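PDB 1Z85: hypothetical protein TM1380 from Thermotoga maritima, which probably methylates the N3 position of a specific uridine of 16S rRNA in the assembled 30S subunit, with S-adenosyl-L-methionine as methyl donor. Local coordinates for residues G19-G24 against A71-V76; E30-H35 against V134-A139; G54-C59 against K143-P148; T84-V89 against V111-F116. All blocks are in the same frame, centred on the assembly; numbering follows the deposited sequence.

Contact 1 (G19-G24 against A71-V76)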
# COMPACT_ATOMS: atom_id res chain seq x y z
N GLY B 19 19.70 -20.49 1.34
CA GLY B 19 20.10 -21.87 1.49
C GLY B 19 20.47 -22.15 2.91
O GLY B 19 20.27 -21.30 3.78
N THR B 20 21.01 -23.36 3.13
CA THR B 20 21.42 -23.85 4.44
C THR B 20 22.92 -23.98 4.49
O THR B 20 23.51 -24.69 3.68
CB THR B 20 20.82 -25.24 4.68
OG1 THR B 20 19.42 -25.20 4.46
CG2 THR B 20 21.09 -25.70 6.10
N ALA B 21 23.54 -23.32 5.45
CA ALA B 21 25.00 -23.36 5.58
C ALA B 21 25.37 -24.50 6.48
O ALA B 21 24.73 -24.70 7.51
CB ALA B 21 25.52 -22.05 6.14
N GLN B 22 26.39 -25.26 6.08
CA GLN B 22 26.92 -26.38 6.86
C GLN B 22 28.27 -26.81 6.29
O GLN B 22 28.45 -26.84 5.07
CB GLN B 22 25.95 -27.56 6.82
CG GLN B 22 25.73 -28.12 5.41
CD GLN B 22 24.31 -28.59 5.19
OE1 GLN B 22 23.36 -27.80 5.22
NE2 GLN B 22 24.16 -29.89 4.95
N ASN B 23 29.22 -27.12 7.16
CA ASN B 23 30.46 -27.74 6.71
C ASN B 23 31.16 -26.99 5.55
O ASN B 23 31.68 -27.63 4.58
CB ASN B 23 30.18 -29.19 6.29
CG ASN B 23 29.55 -30.02 7.41
OD1 ASN B 23 30.19 -30.29 8.44
ND2 ASN B 23 28.29 -30.43 7.21
N GLY B 24 31.14 -25.65 5.63
CA GLY B 24 31.81 -24.81 4.63
C GLY B 24 31.08 -24.61 3.30
O GLY B 24 31.61 -23.95 2.40
N ALA B 71 27.32 -24.29 -3.10
CA ALA B 71 28.36 -23.30 -3.33
C ALA B 71 29.28 -23.30 -2.14
O ALA B 71 28.83 -23.52 -1.01
CB ALA B 71 27.74 -21.92 -3.54
N LYS B 72 30.57 -23.06 -2.39
CA LYS B 72 31.56 -23.04 -1.34
C LYS B 72 31.55 -21.64 -0.70
O LYS B 72 31.56 -20.62 -1.42
CB LYS B 72 32.94 -23.37 -1.93
CG LYS B 72 33.95 -23.85 -0.93
CD LYS B 72 35.03 -24.73 -1.60
CE LYS B 72 36.08 -25.19 -0.61
NZ LYS B 72 36.39 -24.08 0.32
N ILE B 73 31.52 -21.60 0.63
CA ILE B 73 31.59 -20.32 1.38
C ILE B 73 33.04 -19.74 1.34
O ILE B 73 33.99 -20.49 1.56
CB ILE B 73 31.20 -20.51 2.89
CG1 ILE B 73 29.82 -21.13 3.02
CG2 ILE B 73 31.32 -19.19 3.66
CD1 ILE B 73 29.56 -21.82 4.34
N VAL B 74 33.16 -18.45 1.02
CA VAL B 74 34.41 -17.67 1.11
C VAL B 74 34.35 -16.78 2.34
O VAL B 74 35.27 -16.76 3.14
CB VAL B 74 34.60 -16.73 -0.13
CG1 VAL B 74 35.86 -15.85 0.01
CG2 VAL B 74 34.64 -17.53 -1.42
N LYS B 75 33.24 -16.04 2.48
CA LYS B 75 33.13 -15.02 3.52
C LYS B 75 31.76 -15.12 4.17
O LYS B 75 30.76 -15.44 3.50
CB LYS B 75 33.39 -13.63 2.92
CG LYS B 75 33.63 -12.50 3.94
CD LYS B 75 33.92 -11.16 3.26
CE LYS B 75 33.77 -9.95 4.22
NZ LYS B 75 35.04 -9.59 4.90
N VAL B 76 31.73 -14.90 5.47
CA VAL B 76 30.48 -14.79 6.24
C VAL B 76 30.48 -13.43 6.90
O VAL B 76 31.51 -12.99 7.44
CB VAL B 76 30.38 -15.85 7.36
CG1 VAL B 76 29.02 -15.75 8.08
CG2 VAL B 76 30.63 -17.25 6.81

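Contact 2 (E30-H35 against V134-A139)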
# COMPACT_ATOMS: atom_id res chain seq x y z
N GLU B 30 15.33 -27.11 -4.67
CA GLU B 30 14.97 -27.09 -6.10
C GLU B 30 14.51 -25.72 -6.54
O GLU B 30 14.81 -25.27 -7.63
CB GLU B 30 13.88 -28.09 -6.41
CG GLU B 30 13.41 -28.03 -7.87
CD GLU B 30 12.60 -29.23 -8.29
OE1 GLU B 30 12.45 -30.18 -7.47
OE2 GLU B 30 12.13 -29.21 -9.45
N ARG B 31 13.76 -25.07 -5.66
CA ARG B 31 13.23 -23.75 -5.90
C ARG B 31 14.34 -22.77 -6.21
O ARG B 31 14.24 -22.03 -7.18
CB ARG B 31 12.42 -23.31 -4.69
CG ARG B 31 12.10 -21.84 -4.65
CD ARG B 31 11.06 -21.56 -3.59
NE ARG B 31 9.80 -22.12 -4.03
CZ ARG B 31 8.84 -21.45 -4.66
NH1 ARG B 31 8.93 -20.14 -4.92
NH2 ARG B 31 7.74 -22.11 -5.01
N GLU B 32 15.41 -22.77 -5.41
CA GLU B 32 16.53 -21.85 -5.64
C GLU B 32 17.29 -22.18 -6.91
O GLU B 32 17.68 -21.26 -7.63
CB GLU B 32 17.54 -21.83 -4.48
CG GLU B 32 17.06 -21.25 -3.19
CD GLU B 32 16.46 -19.84 -3.32
OE1 GLU B 32 17.23 -18.86 -3.51
OE2 GLU B 32 15.22 -19.73 -3.21
N ALA B 33 17.53 -23.46 -7.17
CA ALA B 33 18.26 -23.83 -8.38
C ALA B 33 17.55 -23.34 -9.65
O ALA B 33 18.22 -22.97 -10.62
CB ALA B 33 18.49 -25.33 -8.45
N HIS B 34 16.22 -23.36 -9.66
CA HIS B 34 15.46 -22.83 -10.79
C HIS B 34 15.67 -21.32 -10.93
O HIS B 34 15.75 -20.82 -12.04
CB HIS B 34 13.96 -23.12 -10.65
CG HIS B 34 13.14 -22.57 -11.78
ND1 HIS B 34 12.30 -21.48 -11.64
CD2 HIS B 34 13.04 -22.95 -13.08
CE1 HIS B 34 11.72 -21.22 -12.79
NE2 HIS B 34 12.15 -22.10 -13.68
N HIS B 35 15.77 -20.62 -9.81
CA HIS B 35 15.91 -19.16 -9.79
C HIS B 35 17.28 -18.79 -10.29
O HIS B 35 17.45 -17.78 -10.94
CB HIS B 35 15.57 -18.61 -8.37
CG HIS B 35 15.99 -17.19 -8.09
ND1 HIS B 35 16.29 -16.74 -6.82
CD2 HIS B 35 16.16 -16.11 -8.91
CE1 HIS B 35 16.63 -15.46 -6.86
NE2 HIS B 35 16.56 -15.06 -8.11
N VAL B 134 6.60 -17.76 1.02
CA VAL B 134 6.21 -16.38 0.72
C VAL B 134 7.17 -15.48 1.47
O VAL B 134 7.66 -14.50 0.94
CB VAL B 134 4.73 -16.05 1.18
CG1 VAL B 134 4.42 -14.58 0.96
CG2 VAL B 134 3.70 -16.87 0.43
N VAL B 135 7.42 -15.81 2.74
CA VAL B 135 8.44 -15.11 3.54
C VAL B 135 9.84 -15.13 2.91
O VAL B 135 10.51 -14.11 2.77
CB VAL B 135 8.52 -15.74 4.96
CG1 VAL B 135 9.78 -15.29 5.67
CG2 VAL B 135 7.25 -15.39 5.74
N ARG B 136 10.28 -16.30 2.52
CA ARG B 136 11.56 -16.43 1.86
C ARG B 136 11.62 -15.52 0.63
O ARG B 136 12.55 -14.77 0.46
CB ARG B 136 11.78 -17.88 1.46
CG ARG B 136 13.10 -18.12 0.80
CD ARG B 136 13.02 -19.15 -0.30
NE ARG B 136 12.76 -20.45 0.28
CZ ARG B 136 13.18 -21.61 -0.23
NH1 ARG B 136 13.90 -21.68 -1.35
NH2 ARG B 136 12.87 -22.72 0.43
N GLU B 137 10.65 -15.61 -0.26
CA GLU B 137 10.77 -14.90 -1.53
C GLU B 137 10.74 -13.41 -1.28
O GLU B 137 11.51 -12.69 -1.86
CB GLU B 137 9.68 -15.33 -2.54
CG GLU B 137 9.81 -16.83 -3.04
CD GLU B 137 11.12 -17.15 -3.82
OE1 GLU B 137 11.98 -16.26 -4.03
OE2 GLU B 137 11.30 -18.30 -4.25
N ALA B 138 9.87 -12.96 -0.38
CA ALA B 138 9.83 -11.53 0.02
C ALA B 138 11.13 -11.03 0.65
O ALA B 138 11.65 -9.97 0.28
CB ALA B 138 8.67 -11.27 0.98
N ALA B 139 11.65 -11.77 1.60
CA ALA B 139 12.91 -11.43 2.23
C ALA B 139 14.05 -11.36 1.22
O ALA B 139 14.87 -10.47 1.29
CB ALA B 139 13.22 -12.47 3.32

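Contact 3 (G54-C59 against K143-P148)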
# COMPACT_ATOMS: atom_id res chain seq x y z
N GLY B 54 20.11 -14.18 9.81
CA GLY B 54 20.92 -12.97 9.96
C GLY B 54 22.28 -13.00 9.29
O GLY B 54 23.01 -11.99 9.28
N PHE B 55 22.64 -14.14 8.71
CA PHE B 55 23.96 -14.23 8.12
C PHE B 55 23.94 -14.11 6.62
O PHE B 55 22.95 -14.48 5.95
CB PHE B 55 24.68 -15.50 8.59
CG PHE B 55 24.98 -15.49 10.06
CD1 PHE B 55 24.01 -15.88 10.98
CD2 PHE B 55 26.20 -15.05 10.52
CE1 PHE B 55 24.26 -15.86 12.33
CE2 PHE B 55 26.46 -15.03 11.88
CZ PHE B 55 25.47 -15.43 12.80
N SER B 56 25.03 -13.53 6.13
CA SER B 56 25.30 -13.41 4.72
C SER B 56 26.51 -14.30 4.37
O SER B 56 27.52 -14.30 5.10
CB SER B 56 25.56 -11.94 4.36
OG SER B 56 25.97 -11.80 3.01
N TYR B 57 26.42 -15.03 3.26
CA TYR B 57 27.53 -15.85 2.78
C TYR B 57 27.91 -15.46 1.35
O TYR B 57 27.07 -15.41 0.44
CB TYR B 57 27.19 -17.35 2.85
CG TYR B 57 26.70 -17.79 4.22
CD1 TYR B 57 25.35 -17.66 4.57
CD2 TYR B 57 27.58 -18.30 5.17
CE1 TYR B 57 24.90 -18.05 5.83
CE2 TYR B 57 27.13 -18.70 6.44
CZ TYR B 57 25.80 -18.57 6.76
OH TYR B 57 25.36 -18.96 8.00
N THR B 58 29.18 -15.15 1.15
CA THR B 58 29.71 -14.95 -0.18
C THR B 58 30.32 -16.27 -0.55
O THR B 58 31.14 -16.82 0.20
CB THR B 58 30.73 -13.83 -0.17
OG1 THR B 58 30.12 -12.65 0.37
CG2 THR B 58 31.27 -13.56 -1.58
N CYS B 59 29.88 -16.81 -1.69
CA CYS B 59 30.19 -18.18 -2.09
C CYS B 59 30.57 -18.29 -3.57
O CYS B 59 30.25 -17.42 -4.39
CB CYS B 59 28.99 -19.11 -1.83
SG CYS B 59 28.12 -18.91 -0.26
N LYS B 143 16.08 -7.93 0.86
CA LYS B 143 17.40 -8.18 1.42
C LYS B 143 17.33 -8.17 2.93
O LYS B 143 18.06 -7.46 3.63
CB LYS B 143 18.41 -7.18 0.87
CG LYS B 143 18.39 -7.03 -0.66
CD LYS B 143 18.98 -8.23 -1.42
CE LYS B 143 19.58 -7.83 -2.83
NZ LYS B 143 18.75 -8.29 -4.03
N ARG B 144 16.43 -9.00 3.44
CA ARG B 144 16.23 -9.14 4.87
C ARG B 144 16.84 -10.46 5.33
O ARG B 144 16.30 -11.52 5.03
CB ARG B 144 14.75 -9.01 5.17
CG ARG B 144 14.45 -9.24 6.57
CD ARG B 144 13.14 -8.66 6.98
NE ARG B 144 12.96 -9.07 8.37
CZ ARG B 144 11.82 -9.05 9.05
NH1 ARG B 144 10.67 -8.62 8.50
NH2 ARG B 144 11.85 -9.47 10.30
N TYR B 145 17.95 -10.39 6.07
CA TYR B 145 18.80 -11.53 6.39
C TYR B 145 18.26 -12.38 7.53
O TYR B 145 18.55 -13.59 7.60
CB TYR B 145 20.23 -11.07 6.70
CG TYR B 145 20.89 -10.49 5.48
CD1 TYR B 145 20.70 -9.16 5.13
CD2 TYR B 145 21.67 -11.28 4.65
CE1 TYR B 145 21.30 -8.61 3.99
CE2 TYR B 145 22.27 -10.75 3.51
CZ TYR B 145 22.07 -9.42 3.19
OH TYR B 145 22.64 -8.90 2.06
N LEU B 146 17.50 -11.74 8.42
CA LEU B 146 16.86 -12.44 9.52
C LEU B 146 15.38 -12.46 9.23
O LEU B 146 14.73 -11.44 9.26
CB LEU B 146 17.18 -11.76 10.87
CG LEU B 146 16.47 -12.37 12.10
CD1 LEU B 146 16.91 -13.81 12.42
CD2 LEU B 146 16.65 -11.52 13.34
N PHE B 147 14.85 -13.63 8.90
CA PHE B 147 13.47 -13.74 8.40
C PHE B 147 12.55 -13.68 9.63
O PHE B 147 12.97 -14.16 10.68
CB PHE B 147 13.27 -15.11 7.68
CG PHE B 147 14.00 -15.26 6.34
CD1 PHE B 147 14.80 -14.27 5.81
CD2 PHE B 147 13.89 -16.44 5.64
CE1 PHE B 147 15.48 -14.45 4.60
CE2 PHE B 147 14.56 -16.63 4.41
CZ PHE B 147 15.34 -15.64 3.90
N PRO B 148 11.30 -13.15 9.49
CA PRO B 148 10.33 -13.36 10.56
C PRO B 148 10.02 -14.85 10.75
O PRO B 148 10.05 -15.62 9.79
CB PRO B 148 9.07 -12.63 10.07
CG PRO B 148 9.21 -12.56 8.60
CD PRO B 148 10.70 -12.42 8.37

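Contact 4 (T84-V89 against V111-F116)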
# COMPACT_ATOMS: atom_id res chain seq x y z
N THR B 84 15.79 -7.02 20.59
CA THR B 84 15.38 -7.12 21.98
C THR B 84 13.89 -6.89 22.14
O THR B 84 13.27 -7.58 22.94
CB THR B 84 16.09 -6.11 22.88
OG1 THR B 84 17.24 -5.60 22.20
CG2 THR B 84 16.48 -6.77 24.20
N GLU B 85 13.30 -5.95 21.41
CA GLU B 85 11.84 -5.85 21.44
C GLU B 85 11.16 -6.18 20.10
O GLU B 85 11.49 -5.67 19.03
CB GLU B 85 11.39 -4.56 22.13
CG GLU B 85 10.58 -3.54 21.40
CD GLU B 85 10.33 -2.34 22.32
OE1 GLU B 85 10.15 -2.57 23.53
OE2 GLU B 85 10.36 -1.18 21.84
N LYS B 86 10.25 -7.14 20.17
CA LYS B 86 9.70 -7.75 18.98
C LYS B 86 8.42 -7.03 18.59
O LYS B 86 7.65 -6.57 19.44
CB LYS B 86 9.41 -9.24 19.16
CG LYS B 86 10.51 -10.06 19.84
CD LYS B 86 11.16 -11.11 18.92
CE LYS B 86 12.23 -11.93 19.69
NZ LYS B 86 13.30 -11.08 20.31
N LEU B 87 8.22 -6.95 17.27
CA LEU B 87 6.94 -6.58 16.68
C LEU B 87 6.28 -7.85 16.14
O LEU B 87 6.82 -8.54 15.28
CB LEU B 87 7.18 -5.56 15.58
CG LEU B 87 5.94 -5.18 14.75
CD1 LEU B 87 4.86 -4.57 15.62
CD2 LEU B 87 6.33 -4.24 13.67
N SER B 88 5.11 -8.16 16.66
CA SER B 88 4.37 -9.38 16.27
C SER B 88 3.07 -8.95 15.57
O SER B 88 2.48 -7.94 15.93
CB SER B 88 4.07 -10.25 17.50
OG SER B 88 5.28 -10.58 18.18
N VAL B 89 2.65 -9.73 14.57
CA VAL B 89 1.39 -9.50 13.90
C VAL B 89 0.60 -10.80 13.86
O VAL B 89 1.13 -11.85 13.52
CB VAL B 89 1.63 -8.96 12.46
CG1 VAL B 89 0.35 -8.74 11.74
CG2 VAL B 89 2.40 -7.58 12.50
N VAL B 111 8.35 -6.61 10.68
CA VAL B 111 7.75 -7.50 11.68
C VAL B 111 8.68 -8.68 11.97
O VAL B 111 9.28 -9.25 11.06
CB VAL B 111 6.35 -7.98 11.19
CG1 VAL B 111 5.80 -9.09 12.03
CG2 VAL B 111 5.38 -6.80 11.10
N ASP B 112 8.80 -9.01 13.26
CA ASP B 112 9.67 -10.11 13.76
C ASP B 112 8.99 -11.48 13.86
O ASP B 112 9.63 -12.48 13.62
CB ASP B 112 10.25 -9.74 15.14
CG ASP B 112 11.10 -8.49 15.08
OD1 ASP B 112 12.09 -8.45 14.33
OD2 ASP B 112 10.75 -7.52 15.75
N GLU B 113 7.69 -11.50 14.19
CA GLU B 113 6.90 -12.74 14.29
C GLU B 113 5.51 -12.63 13.68
O GLU B 113 4.79 -11.69 13.97
CB GLU B 113 6.72 -13.17 15.75
CG GLU B 113 8.02 -13.26 16.50
CD GLU B 113 8.23 -14.60 17.25
OE1 GLU B 113 7.47 -15.62 17.01
OE2 GLU B 113 9.21 -14.61 18.05
N ILE B 114 5.16 -13.60 12.83
CA ILE B 114 3.82 -13.73 12.26
C ILE B 114 3.09 -14.91 12.96
O ILE B 114 3.66 -16.00 13.15
CB ILE B 114 3.91 -13.99 10.77
CG1 ILE B 114 4.83 -12.94 10.13
CG2 ILE B 114 2.52 -14.03 10.14
CD1 ILE B 114 5.03 -13.12 8.66
N PHE B 115 1.85 -14.66 13.36
CA PHE B 115 0.98 -15.66 14.00
C PHE B 115 -0.27 -15.80 13.15
O PHE B 115 -0.99 -14.83 12.90
CB PHE B 115 0.60 -15.26 15.43
CG PHE B 115 1.75 -15.26 16.38
CD1 PHE B 115 2.10 -16.40 17.07
CD2 PHE B 115 2.52 -14.10 16.57
CE1 PHE B 115 3.17 -16.38 17.95
CE2 PHE B 115 3.61 -14.08 17.41
CZ PHE B 115 3.94 -15.21 18.13
N PHE B 116 -0.52 -17.03 12.72
CA PHE B 116 -1.69 -17.33 11.89
C PHE B 116 -2.86 -17.81 12.71
O PHE B 116 -2.82 -18.89 13.31
CB PHE B 116 -1.30 -18.36 10.82
CG PHE B 116 -0.35 -17.81 9.82
CD1 PHE B 116 -0.75 -16.78 9.01
CD2 PHE B 116 0.92 -18.30 9.70
CE1 PHE B 116 0.11 -16.28 8.09
CE2 PHE B 116 1.79 -17.78 8.76
CZ PHE B 116 1.40 -16.81 7.98

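Contact 1 (G19-G24 against A71-V76)
In the five-stranded mixed sheet of the N-terminal PUA-like domain, residues 19-24 run out of strand 16-22 into the tight turn that leads to strand 25-28, and Gly24 in that turn meets strand 69-78. Ile73 carries the contact. The bond from CA to CB points toward the turn, and CB already lies near Gly24 O. With CG1 set anti to the carbonyl carbon and beside the backbone N (chi1 -56°), the longer branch runs alongside that same peptide group, CG1 standing 3.4 Å from Gly24 O. At the tip, CD1 comes within 3.3 Å of Gly24 C and, on its other flank, approaches Ala21 CB at a loose 4.4 Å. Gly24 has phi 79°, a value glycine adopts most easily. Lys72 only brushes the turn, its CG 4.1 Å from Gly24 O, before its extended chain goes on to a bend at the last torsion. An alanine at Ile73 would lose CG1, CG2 and CD1, and without CG1 and CD1 the Gly24 peptide and the Ala21 methyl would probably be less well packed. Around this patch, Val26 touches Ile73 from strand 25-28, while Tyr57 of strand 55-64 lies against Ala21. Just beyond, a classic beta bulge sets Val74 and Lys75 together opposite Thr58. The polar link is one backbone hydrogen bond: Ile73 N donates to Gly24 O over 2.9 Å, nearly straight at 167°, with the donor above the carbonyl plane.

Contact 2 (E30-H35 against V134-A139)
Arg31 sets off with CG anti to its backbone N (chi1 165°), stays extended through chi2 and bends at chi3; Arg136 also starts anti (chi1 -179°) but bends at chi2 and chi3, and the two arginines run past one another head to tail. Glu32 and Glu137 both keep CG beside the backbone N and fold at chi2, which turns their carboxylates in between helices 30-38 and 128-142. The segment axes pass 12.9 Å apart, so long side chains have to bridge the distance. Arg31 NH1 meets Glu137 OE2 tip to tip at 3.1 Å, in the plane of the guanidinium and on the anti lone pair of the oxygen. The second salt bridge runs the other way: Arg136 NH1 gives a hydrogen bond of 3.0 Å to Glu32 OE2, in its own guanidinium plane but from above that of the carboxylate. Arg31 CD lies over one face of the Arg136 guanidinium, 3.6 Å from NH1, and the two guanidinium planes are nearly perpendicular, at 82°. Lys140 makes salt bridges to both glutamates, and Asp29 takes Arg136 NH2, so the network extends beyond the four residues. Glu32 OE2 and Glu137 OE2 come within 4.3 Å of each other, a repulsion that the two arginines and Lys140 probably offset. The PUA-like and methyltransferase domains thus meet here through a network of opposite charges, and both carboxylates are likely to remain ionised.

Contact 3 (G54-C59 against K143-P148)
One backbone hydrogen bond crosses this contact. Gly54 N donates to Tyr145 O at 2.8 Å, but the bond is bent, and the donor sits well above the carbonyl plane. Gly54, with phi 101°, has backbone angles that call for glycine: a CB here would jam against the carbonyl O of the residue before.

The rest is van der Waals packing, most of it by Tyr145. CB rests 3.8 Å from Gly54 CA, and with CG anti to the carbonyl carbon (chi1 -66°) the ring extends alongside the start of the strand. Phe55 O approaches the ring edge at CD2, 3.7 Å away. Farther along the same side, CE2 meets Ser56 CB at 3.6 Å. Leu146 adds its CB against Gly54 N, 3.9 Å off.

Further polar partners lie outside the two segments. Glu48 OE2 accepts from both Tyr145 OH and Ser56 OG, tying the ring tip and the serine to one carboxylate, while Glu80 binds the backbone N of Tyr145 and of Leu146. Within the loop, Arg144 NE bonds Leu146 O at 3.1 Å, and Pro148 CD lies over the centre of the Arg144 guanidinium.

The arrangement is an interdomain seam: the loop after helix 128-142 of the SPOUT methyltransferase domain, which has the alpha/beta knot fold, lies against the start of strand 55-64 in the PUA-like domain, the two-domain architecture of the RsmE family.

Contact 4 (T84-V89 against V111-F116)
Val111 is turned at about a right angle to both Leu87 and Val89, presenting its two methyls to them. With CG2 anti to its carbonyl carbon, it sets that methyl 3.7 Å from Leu87 CD2 and only 3.4 Å from Val89 CG2, a carbon pair closer than usual. CG1 leans on Leu87 O. Cys106 of helix 96-108 touches both valines and Ile114, so the helix packs on this side. On the face that carries Ser88 and Glu113, Phe115 turns its ring edge to Ser88, CE2 lying 3.9 Å from the serine CB, while Ser88 OG comes near Glu113 CB. These strands, 87-92 and 113-117, are parallel neighbours joined by a right-handed beta-alpha-beta crossover through helix 96-108, within the parallel sheet of the alpha/beta knot methyltransferase domain. Val89 N bonds Glu113 O, and Val89 O in turn receives Phe115 N at 2.9 Å, both nearly along the C=O axis. Where the strands begin, Leu87 O takes two donors in its carbonyl plane, Asp112 N and the longer Glu113 N at 3.3 Å. Asp112, its CG beside its own backbone N (chi1 -61°), crosses Lys86 at about a right angle and offers the anti lone pair of OD2 to Leu87 N, at 3.0 Å and 169°. An alanine at Asp112 would remove that acceptor and would probably loosen the start of strand 87-92, besides taking away the salt-bridge partner of Lys233. Lys233 NZ grips the same OD2 and also Glu85 O, while Lys86 bends its NZ away to Pro83 O.

Contacts 1 and 3 share the PUA-like sheet, their centres about 12 Å apart: strands 55-64 and 69-78 are neighbours in it, and Val74 N lies 2.7 Å from Thr58 O, a probable hydrogen bond. Contacts 2 and 3, with centres about 13 Å apart, both join this domain to the methyltransferase domain. The 143-148 loop continues from helix 128-142, and Phe147 CE1 packs 3.3 Å from Ala139 CB. That loop also reaches contact 4, where Arg144 NH2 probably bonds Val111 O at 2.7 Å. Contact 4 lies wholly within the methyltransferase domain, its centre about 28 Å from that of contact 1 and the nearest atoms about 17 Å apart.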